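PDB 5UJC: MMACHC-like protein, which binds methylcobalamin and probably processes vitamin B12 by flavin-dependent reductive decyanation and glutathione-dependent dealkylation. Local coordinates for residues Glu9-Val14 with Ser52-Leu57; Met29-Ser34 with Val195-Phe200; Lys170-Ser175 with Glu220-Asn225. All blocks are in the same frame, centred on the assembly; numbering follows the deposited sequence.

Contact 1: Glu9-Val14 with Ser52-Leu57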
loop_
_atom_site.group_PDB
_atom_site.type_symbol
_atom_site.label_atom_id
_atom_site.label_comp_id
_atom_site.label_asym_id
_atom_site.label_seq_id
_atom_site.Cartn_x
_atom_site.Cartn_y
_atom_site.Cartn_z
ATOM N N GLU A 9 15.696 8.986 -12.433
ATOM C CA GLU A 9 16.417 8.656 -11.204
ATOM C C GLU A 9 16.422 9.824 -10.207
ATOM O O GLU A 9 16.236 9.616 -9.017
ATOM C CB GLU A 9 17.851 8.163 -11.521
ATOM C CG GLU A 9 17.846 6.740 -12.044
ATOM C CD GLU A 9 19.176 6.273 -12.589
ATOM O OE1 GLU A 9 20.193 6.991 -12.436
ATOM O OE2 GLU A 9 19.206 5.165 -13.187
ATOM N N SER A 10 16.508 11.060 -10.717
ATOM C CA SER A 10 16.465 12.265 -9.847
ATOM C C SER A 10 15.083 12.438 -9.225
ATOM O O SER A 10 14.959 12.808 -8.060
ATOM C CB SER A 10 16.852 13.532 -10.636
ATOM O OG SER A 10 18.218 13.499 -11.047
ATOM N N ILE A 11 14.048 12.133 -9.997
ATOM C CA ILE A 11 12.687 12.156 -9.484
ATOM C C ILE A 11 12.524 11.134 -8.355
ATOM O O ILE A 11 12.036 11.463 -7.256
ATOM C CB ILE A 11 11.667 11.882 -10.599
ATOM C CG1 ILE A 11 11.585 13.088 -11.522
ATOM C CG2 ILE A 11 10.297 11.555 -10.022
ATOM C CD1 ILE A 11 10.878 12.790 -12.844
ATOM N N LYS A 12 12.934 9.898 -8.612
ATOM C CA LYS A 12 12.809 8.864 -7.602
ATOM C C LYS A 12 13.632 9.230 -6.358
ATOM O O LYS A 12 13.205 8.974 -5.223
ATOM C CB LYS A 12 13.220 7.504 -8.148
ATOM C CG LYS A 12 12.928 6.361 -7.178
ATOM C CD LYS A 12 13.207 5.018 -7.810
ATOM C CE LYS A 12 12.638 3.858 -7.013
ATOM N NZ LYS A 12 13.242 3.706 -5.675
ATOM N N ARG A 13 14.790 9.872 -6.564
ATOM C CA ARG A 13 15.660 10.225 -5.443
ATOM C C ARG A 13 14.975 11.216 -4.497
ATOM O O ARG A 13 15.057 11.068 -3.295
ATOM C CB ARG A 13 16.984 10.802 -5.934
ATOM C CG ARG A 13 18.085 10.811 -4.871
ATOM C CD ARG A 13 18.513 9.386 -4.464
ATOM N NE ARG A 13 18.967 8.611 -5.617
ATOM C CZ ARG A 13 20.204 8.637 -6.126
ATOM N NH1 ARG A 13 21.187 9.350 -5.537
ATOM N NH2 ARG A 13 20.475 7.917 -7.199
ATOM N N VAL A 14 14.273 12.207 -5.038
ATOM C CA VAL A 14 13.567 13.175 -4.164
ATOM C C VAL A 14 12.469 12.471 -3.360
ATOM O O VAL A 14 12.294 12.712 -2.181
ATOM C CB VAL A 14 12.926 14.317 -4.954
ATOM C CG1 VAL A 14 12.120 15.221 -4.018
ATOM C CG2 VAL A 14 13.976 15.094 -5.639
ATOM N N SER A 52 5.317 4.224 -22.303
ATOM C CA SER A 52 6.608 4.434 -21.673
ATOM C C SER A 52 6.568 5.460 -20.508
ATOM O O SER A 52 7.594 5.771 -19.933
ATOM C CB SER A 52 7.626 4.866 -22.709
ATOM O OG SER A 52 7.300 6.142 -23.235
ATOM N N THR A 53 5.382 5.985 -20.183
ATOM C CA THR A 53 5.240 6.971 -19.123
ATOM C C THR A 53 5.741 6.398 -17.789
ATOM O O THR A 53 5.360 5.290 -17.395
ATOM C CB THR A 53 3.771 7.394 -18.972
ATOM O OG1 THR A 53 3.305 7.934 -20.208
ATOM C CG2 THR A 53 3.584 8.437 -17.881
ATOM N N MET A 54 6.585 7.167 -17.110
ATOM C CA MET A 54 7.108 6.794 -15.801
ATOM C C MET A 54 6.051 6.884 -14.702
ATOM O O MET A 54 5.312 7.873 -14.616
ATOM C CB MET A 54 8.264 7.724 -15.440
ATOM C CG MET A 54 8.861 7.482 -14.067
ATOM S SD MET A 54 10.000 8.800 -13.592
ATOM C CE MET A 54 10.282 8.422 -11.863
ATOM N N ALA A 55 6.012 5.852 -13.860
ATOM C CA ALA A 55 5.241 5.871 -12.623
ATOM C C ALA A 55 6.104 5.377 -11.467
ATOM O O ALA A 55 7.033 4.573 -11.661
ATOM C CB ALA A 55 4.002 5.006 -12.758
ATOM N N LEU A 56 5.747 5.829 -10.256
ATOM C CA LEU A 56 6.348 5.348 -9.003
ATOM C C LEU A 56 5.266 4.845 -8.085
ATOM O O LEU A 56 4.341 5.574 -7.747
ATOM C CB LEU A 56 7.138 6.448 -8.284
ATOM C CG LEU A 56 8.442 6.880 -8.927
ATOM C CD1 LEU A 56 8.979 8.098 -8.170
ATOM C CD2 LEU A 56 9.461 5.753 -8.885
ATOM N N LEU A 57 5.417 3.604 -7.662
ATOM C CA LEU A 57 4.577 3.014 -6.639
ATOM C C LEU A 57 5.220 3.247 -5.275
ATOM O O LEU A 57 6.342 2.836 -5.057
ATOM C CB LEU A 57 4.445 1.512 -6.909
ATOM C CG LEU A 57 3.716 0.681 -5.858
ATOM C CD1 LEU A 57 2.260 1.103 -5.738
ATOM C CD2 LEU A 57 3.842 -0.800 -6.164
#

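Contact 2: Met29-Ser34 with Val195-Phe200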
loop_
_atom_site.group_PDB
_atom_site.type_symbol
_atom_site.label_atom_id
_atom_site.label_comp_id
_atom_site.label_asym_id
_atom_site.label_seq_id
_atom_site.Cartn_x
_atom_site.Cartn_y
_atom_site.Cartn_z
ATOM N N MET A 29 9.731 1.858 -9.356
ATOM C CA MET A 29 9.447 2.459 -10.642
ATOM C C MET A 29 8.803 1.443 -11.581
ATOM O O MET A 29 9.174 0.254 -11.588
ATOM C CB MET A 29 10.726 3.025 -11.248
ATOM C CG MET A 29 10.485 3.928 -12.447
ATOM S SD MET A 29 11.877 4.905 -12.967
ATOM C CE MET A 29 12.935 3.686 -13.615
ATOM N N PHE A 30 7.866 1.909 -12.409
ATOM C CA PHE A 30 7.327 1.079 -13.469
ATOM C C PHE A 30 6.794 1.910 -14.604
ATOM O O PHE A 30 6.694 3.127 -14.490
ATOM C CB PHE A 30 6.245 0.129 -12.932
ATOM C CG PHE A 30 4.984 0.820 -12.438
ATOM C CD1 PHE A 30 4.940 1.426 -11.184
ATOM C CD2 PHE A 30 3.826 0.803 -13.201
ATOM C CE1 PHE A 30 3.776 2.038 -10.736
ATOM C CE2 PHE A 30 2.665 1.383 -12.746
ATOM C CZ PHE A 30 2.629 1.984 -11.504
ATOM N N LYS A 31 6.520 1.252 -15.734
ATOM C CA LYS A 31 5.989 1.928 -16.903
ATOM C C LYS A 31 4.471 1.760 -16.917
ATOM O O LYS A 31 3.968 0.677 -16.683
ATOM C CB LYS A 31 6.589 1.336 -18.186
ATOM C CG LYS A 31 8.094 1.484 -18.288
ATOM C CD LYS A 31 8.637 0.850 -19.559
ATOM C CE LYS A 31 8.540 -0.676 -19.537
ATOM N NZ LYS A 31 9.559 -1.293 -20.427
ATOM N N ILE A 32 3.747 2.792 -17.305
ATOM C CA ILE A 32 2.306 2.686 -17.379
ATOM C C ILE A 32 1.893 1.549 -18.334
ATOM O O ILE A 32 0.928 0.839 -18.066
ATOM C CB ILE A 32 1.650 4.027 -17.817
ATOM C CG1 ILE A 32 1.791 5.092 -16.718
ATOM C CG2 ILE A 32 0.181 3.826 -18.187
ATOM C CD1 ILE A 32 1.087 4.757 -15.419
ATOM N N GLY A 33 2.641 1.358 -19.426
ATOM C CA GLY A 33 2.324 0.279 -20.372
ATOM C C GLY A 33 2.312 -1.108 -19.724
ATOM O O GLY A 33 1.519 -1.989 -20.115
ATOM N N SER A 34 3.179 -1.315 -18.739
ATOM C CA SER A 34 3.221 -2.595 -18.035
ATOM C C SER A 34 1.950 -2.816 -17.244
ATOM O O SER A 34 1.412 -3.916 -17.213
ATOM C CB SER A 34 4.418 -2.661 -17.119
ATOM O OG SER A 34 5.625 -2.550 -17.860
ATOM N N VAL A 195 7.514 12.352 -18.564
ATOM C CA VAL A 195 8.743 11.609 -18.391
ATOM C C VAL A 195 8.577 10.208 -18.979
ATOM O O VAL A 195 7.735 9.435 -18.533
ATOM C CB VAL A 195 9.154 11.503 -16.904
ATOM C CG1 VAL A 195 10.435 10.721 -16.776
ATOM C CG2 VAL A 195 9.295 12.893 -16.292
ATOM N N LYS A 196 9.378 9.907 -19.996
ATOM C CA LYS A 196 9.294 8.640 -20.712
ATOM C C LYS A 196 10.563 7.801 -20.449
ATOM O O LYS A 196 11.698 8.306 -20.523
ATOM C CB LYS A 196 9.126 8.886 -22.218
ATOM C CG LYS A 196 8.010 9.855 -22.579
ATOM C CD LYS A 196 6.655 9.380 -22.104
ATOM C CE LYS A 196 5.555 10.383 -22.448
ATOM N NZ LYS A 196 5.430 10.595 -23.914
ATOM N N ILE A 197 10.345 6.527 -20.124
ATOM C CA ILE A 197 11.403 5.613 -19.728
ATOM C C ILE A 197 11.288 4.295 -20.525
ATOM O O ILE A 197 11.259 3.206 -19.956
ATOM C CB ILE A 197 11.392 5.364 -18.173
ATOM C CG1 ILE A 197 9.999 4.945 -17.695
ATOM C CG2 ILE A 197 11.853 6.626 -17.423
ATOM C CD1 ILE A 197 9.997 4.290 -16.309
ATOM N N PRO A 198 11.236 4.399 -21.858
ATOM C CA PRO A 198 11.008 3.187 -22.681
ATOM C C PRO A 198 12.075 2.084 -22.506
ATOM O O PRO A 198 11.771 0.907 -22.685
ATOM C CB PRO A 198 11.055 3.728 -24.102
ATOM C CG PRO A 198 11.924 4.946 -23.999
ATOM C CD PRO A 198 11.515 5.573 -22.695
ATOM N N GLU A 199 13.286 2.468 -22.113
ATOM C CA GLU A 199 14.388 1.519 -21.964
ATOM C C GLU A 199 14.360 0.790 -20.615
ATOM O O GLU A 199 15.131 -0.139 -20.402
ATOM C CB GLU A 199 15.746 2.232 -22.148
ATOM C CG GLU A 199 16.093 3.297 -21.070
ATOM C CD GLU A 199 15.660 4.722 -21.454
ATOM O OE1 GLU A 199 16.550 5.574 -21.751
ATOM O OE2 GLU A 199 14.445 5.000 -21.421
ATOM N N PHE A 200 13.471 1.216 -19.704
ATOM C CA PHE A 200 13.446 0.656 -18.367
ATOM C C PHE A 200 12.788 -0.726 -18.360
ATOM O O PHE A 200 11.726 -0.936 -18.973
ATOM C CB PHE A 200 12.707 1.579 -17.423
ATOM C CG PHE A 200 12.696 1.100 -15.988
ATOM C CD1 PHE A 200 13.873 1.023 -15.258
ATOM C CD2 PHE A 200 11.507 0.692 -15.381
ATOM C CE1 PHE A 200 13.871 0.589 -13.947
ATOM C CE2 PHE A 200 11.502 0.277 -14.056
ATOM C CZ PHE A 200 12.687 0.220 -13.344
HETATM O O HOH W 1 9.469 -0.232 -23.193
#

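Contact 3: Lys170-Ser175 with Glu220-Asn225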
loop_
_atom_site.group_PDB
_atom_site.type_symbol
_atom_site.label_atom_id
_atom_site.label_comp_id
_atom_site.label_asym_id
_atom_site.label_seq_id
_atom_site.Cartn_x
_atom_site.Cartn_y
_atom_site.Cartn_z
ATOM N N LYS A 170 -15.964 -9.542 -2.157
ATOM C CA LYS A 170 -15.470 -10.579 -3.015
ATOM C C LYS A 170 -14.304 -11.282 -2.404
ATOM O O LYS A 170 -13.611 -10.733 -1.586
ATOM C CB LYS A 170 -15.060 -9.980 -4.359
ATOM C CG LYS A 170 -16.235 -9.345 -5.104
ATOM C CD LYS A 170 -17.210 -10.420 -5.639
ATOM C CE LYS A 170 -18.530 -9.812 -6.073
ATOM N NZ LYS A 170 -18.364 -8.847 -7.192
ATOM N N PHE A 171 -14.049 -12.499 -2.864
ATOM C CA PHE A 171 -12.842 -13.240 -2.453
ATOM C C PHE A 171 -11.682 -12.744 -3.298
ATOM O O PHE A 171 -11.582 -13.056 -4.481
ATOM C CB PHE A 171 -13.082 -14.759 -2.610
ATOM C CG PHE A 171 -11.982 -15.630 -2.011
ATOM C CD1 PHE A 171 -10.840 -15.912 -2.729
ATOM C CD2 PHE A 171 -12.111 -16.149 -0.743
ATOM C CE1 PHE A 171 -9.876 -16.759 -2.226
ATOM C CE2 PHE A 171 -11.151 -17.001 -0.222
ATOM C CZ PHE A 171 -10.031 -17.314 -0.968
ATOM N N ILE A 172 -10.851 -11.893 -2.694
ATOM C CA ILE A 172 -9.815 -11.164 -3.424
ATOM C C ILE A 172 -8.421 -11.727 -3.224
ATOM O O ILE A 172 -8.157 -12.492 -2.289
ATOM C CB ILE A 172 -9.821 -9.639 -3.122
ATOM C CG1 ILE A 172 -9.609 -9.360 -1.618
ATOM C CG2 ILE A 172 -11.136 -9.014 -3.602
ATOM C CD1 ILE A 172 -9.209 -7.931 -1.316
ATOM N N GLY A 173 -7.529 -11.358 -4.125
ATOM C CA GLY A 173 -6.142 -11.802 -4.035
ATOM C C GLY A 173 -5.333 -11.058 -2.995
ATOM O O GLY A 173 -5.808 -10.081 -2.374
ATOM N N LEU A 174 -4.079 -11.479 -2.882
ATOM C CA LEU A 174 -3.166 -11.043 -1.835
ATOM C C LEU A 174 -1.780 -10.926 -2.402
ATOM O O LEU A 174 -1.285 -11.851 -3.060
ATOM C CB LEU A 174 -3.139 -12.050 -0.686
ATOM C CG LEU A 174 -2.143 -11.781 0.452
ATOM C CD1 LEU A 174 -2.533 -10.524 1.230
ATOM C CD2 LEU A 174 -2.084 -12.985 1.378
ATOM N N SER A 175 -1.125 -9.795 -2.120
ATOM C CA SER A 175 0.292 -9.608 -2.475
ATOM C C SER A 175 1.169 -9.875 -1.279
ATOM O O SER A 175 0.832 -9.499 -0.145
ATOM C CB SER A 175 0.547 -8.182 -2.961
ATOM O OG SER A 175 -0.203 -7.910 -4.115
ATOM N N GLU A 220 -7.422 -17.840 1.844
ATOM C CA GLU A 220 -8.516 -18.064 2.794
ATOM C C GLU A 220 -8.288 -17.307 4.111
ATOM O O GLU A 220 -9.203 -16.697 4.630
ATOM C CB GLU A 220 -8.725 -19.550 3.047
ATOM C CG GLU A 220 -9.283 -20.277 1.803
ATOM C CD GLU A 220 -9.558 -21.751 2.006
ATOM O OE1 GLU A 220 -9.571 -22.207 3.156
ATOM O OE2 GLU A 220 -9.802 -22.458 0.991
ATOM N N LYS A 221 -7.070 -17.344 4.634
ATOM C CA LYS A 221 -6.767 -16.632 5.887
ATOM C C LYS A 221 -6.979 -15.130 5.709
ATOM O O LYS A 221 -7.463 -14.442 6.602
ATOM C CB LYS A 221 -5.335 -16.911 6.347
ATOM C CG LYS A 221 -5.123 -18.285 6.999
ATOM C CD LYS A 221 -5.792 -18.401 8.386
ATOM C CE LYS A 221 -5.481 -17.218 9.327
ATOM N NZ LYS A 221 -5.853 -17.472 10.757
ATOM N N PHE A 222 -6.620 -14.630 4.543
ATOM C CA PHE A 222 -6.794 -13.208 4.225
ATOM C C PHE A 222 -8.288 -12.847 4.138
ATOM O O PHE A 222 -8.752 -11.919 4.788
ATOM C CB PHE A 222 -6.070 -12.893 2.913
ATOM C CG PHE A 222 -6.198 -11.452 2.450
ATOM C CD1 PHE A 222 -5.886 -10.392 3.300
ATOM C CD2 PHE A 222 -6.577 -11.163 1.137
ATOM C CE1 PHE A 222 -5.963 -9.096 2.849
ATOM C CE2 PHE A 222 -6.648 -9.861 0.699
ATOM C CZ PHE A 222 -6.324 -8.834 1.549
ATOM N N ASN A 223 -9.032 -13.561 3.315
ATOM C CA ASN A 223 -10.422 -13.190 3.080
ATOM C C ASN A 223 -11.339 -13.467 4.253
ATOM O O ASN A 223 -12.275 -12.700 4.489
ATOM C CB ASN A 223 -10.947 -13.840 1.825
ATOM C CG ASN A 223 -10.439 -13.138 0.577
ATOM O OD1 ASN A 223 -10.842 -12.001 0.288
ATOM N ND2 ASN A 223 -9.491 -13.770 -0.122
ATOM N N TYR A 224 -11.076 -14.558 4.986
ATOM C CA TYR A 224 -11.992 -15.027 6.050
ATOM C C TYR A 224 -11.559 -14.623 7.460
ATOM O O TYR A 224 -12.391 -14.617 8.371
ATOM C CB TYR A 224 -12.136 -16.540 5.995
ATOM C CG TYR A 224 -12.594 -17.090 4.652
ATOM C CD1 TYR A 224 -13.428 -16.348 3.800
ATOM C CD2 TYR A 224 -12.258 -18.381 4.275
ATOM C CE1 TYR A 224 -13.876 -16.878 2.599
ATOM C CE2 TYR A 224 -12.685 -18.903 3.078
ATOM C CZ TYR A 224 -13.487 -18.153 2.240
ATOM O OH TYR A 224 -13.926 -18.721 1.066
ATOM N N ASN A 225 -10.263 -14.308 7.655
ATOM C CA ASN A 225 -9.700 -14.180 9.010
ATOM C C ASN A 225 -8.723 -13.020 9.145
ATOM O O ASN A 225 -7.924 -13.003 10.053
ATOM C CB ASN A 225 -8.976 -15.479 9.400
ATOM C CG ASN A 225 -9.887 -16.681 9.385
ATOM O OD1 ASN A 225 -9.741 -17.571 8.555
ATOM N ND2 ASN A 225 -10.856 -16.671 10.235
#

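Contact 1: Glu9-Val14 with Ser52-Leu57
Apolar packing between helix 5-18 and one face of the four-stranded antiparallel sheet makes up nearly all of this contact. The axis of the 9-14 segment runs 10.2 Å from that of 53-57 and only 21° from parallel to it, so the contact is made mainly by side chains. Met54 reaches into the gap: CG is anti to the backbone N (chi1 177°) and the chain stays extended through chi3, which carries the methyl tip to Ile11, the two meeting tip to tip with Met54 CE 3.6 Å from Ile11 CG2. The same Ile11 CG2 branch, itself anti to the backbone N, also touches Leu56 CD1 at 4.1 Å, obliquely.

A charged residue adds its aliphatic part. Leu56 CD2 lies across the Lys12 stem, 3.9 Å from its CG, while Leu56 CD1 sits 3.9 Å from Lys12 CA. The Lys12 chain bends at chi4 (-64°), and its amine leads away to a salt bridge with Asp16 and a hydrogen bond with Ser27 OG.

With 197 Å² buried and no polar pairing between them, these segments are held by apolar packing, consistent with hydrophobic burial, the charge of Lys12 being led away from the strand.

Contact 2: Met29-Ser34 with Val195-Phe200
At one end of the antiparallel sheet, past the start of strand 53-60, a type I beta turn, Ile197 to Phe200, follows strand 185-196 and folds against the end of strand 25-31, where Lys31 holds the N-cap position of helix 32-39. The turn is closed by Phe200 N bonding to Ile197 O at 3.0 Å. Lys31 reaches it with CG anti to its own carbonyl carbon and a bend at chi3 (-69°). Its NZ donates to Phe200 O at 2.6 Å, nearly along the C=O axis (176°), and a water accepts from NZ at 3.0 Å while donating to Pro198 O at 2.6 Å. One amine serves two carbonyls of the turn, one directly and one through water. An alanine here would probably loosen the turn from the strand, since the ammonium bridge and the aliphatic stem beside Ile197 would both be gone.

Ile197 CD1 meets Met29 SD tip to tip at 3.9 Å and also approaches Lys31 CG. Met29 has CG anti to the backbone N and bends at chi3 (70°), turning its end over the Phe200 ring in a Met-aromatic contact; the sulfur is 4.7 Å from the centroid, and the methyl CE lies over the centre of one face.

Contact 3: Lys170-Ser175 with Glu220-Asn225
The 170-175 segment passes beside helix 212-225 as an extended chain that becomes strand 174-176, and comes nearest at Phe171 and Asn223, whose CA atoms are 6.0 Å apart. Together the two segments form part of the methylcobalamin pocket, to which Lys170, Ile172, Leu174, Ser175, Phe222 and Asn223 belong.

Asn223 grips the backbone of Ile172 at both ends of its amide. Its ND2 donates to Ile172 O at 2.8 Å, almost straight (175°) and onto a lone pair in the carbonyl plane; its OD1 accepts from Ile172 N at 3.0 Å, with the donor above the carbonyl plane. This pairing fixes the flip of the amide. OD1 also makes a hydrogen bond with the cobalamin, and ND2 one with Leu219 O, so Asn223 ties loop, helix and ligand together.

The Phe171 ring covers this amide: Asn223 ND2 lies 3.4 Å above the ring plane, over its centre. Phe171 also turns an edge toward the face of Tyr224 in an offset edge-to-face pair, the planes at 61°. Its ring meets Trp159 edge-to-face as well.

Further along, Phe222, with CG anti to the backbone N, lays its ring against Ile172, Gly173 and Leu174. Ile172 CD1 touches Phe222 CE2 at 3.8 Å. Gly173 O also approaches CE2, but its hydrogen bond is with Gln135. Over one face of the Phe222 ring, Leu174 CD1 makes a CH-pi contact 3.8 Å from the centroid, only 6° off the ring normal.

Contacts 1 and 2 have centres 9 Å apart and share one sheet, in which strand 53-60 lies between 25-31 and 185-196; probable backbone hydrogen bonds, Ala55 N to Phe30 O and Ile197 N to Ser52 O, join them directly. Contact 1 is buried and apolar, whereas contact 2, at the end of the sheet, is partly buried and adds a charged amine and a water to its apolar half. Contact 3, on the opposite side of the chain's centre from contact 1 and about 31 Å from it between centres, is also partly buried, but it pairs an amide with backbone and aromatic rings, and of the three it alone contributes residues to the cobalamin pocket.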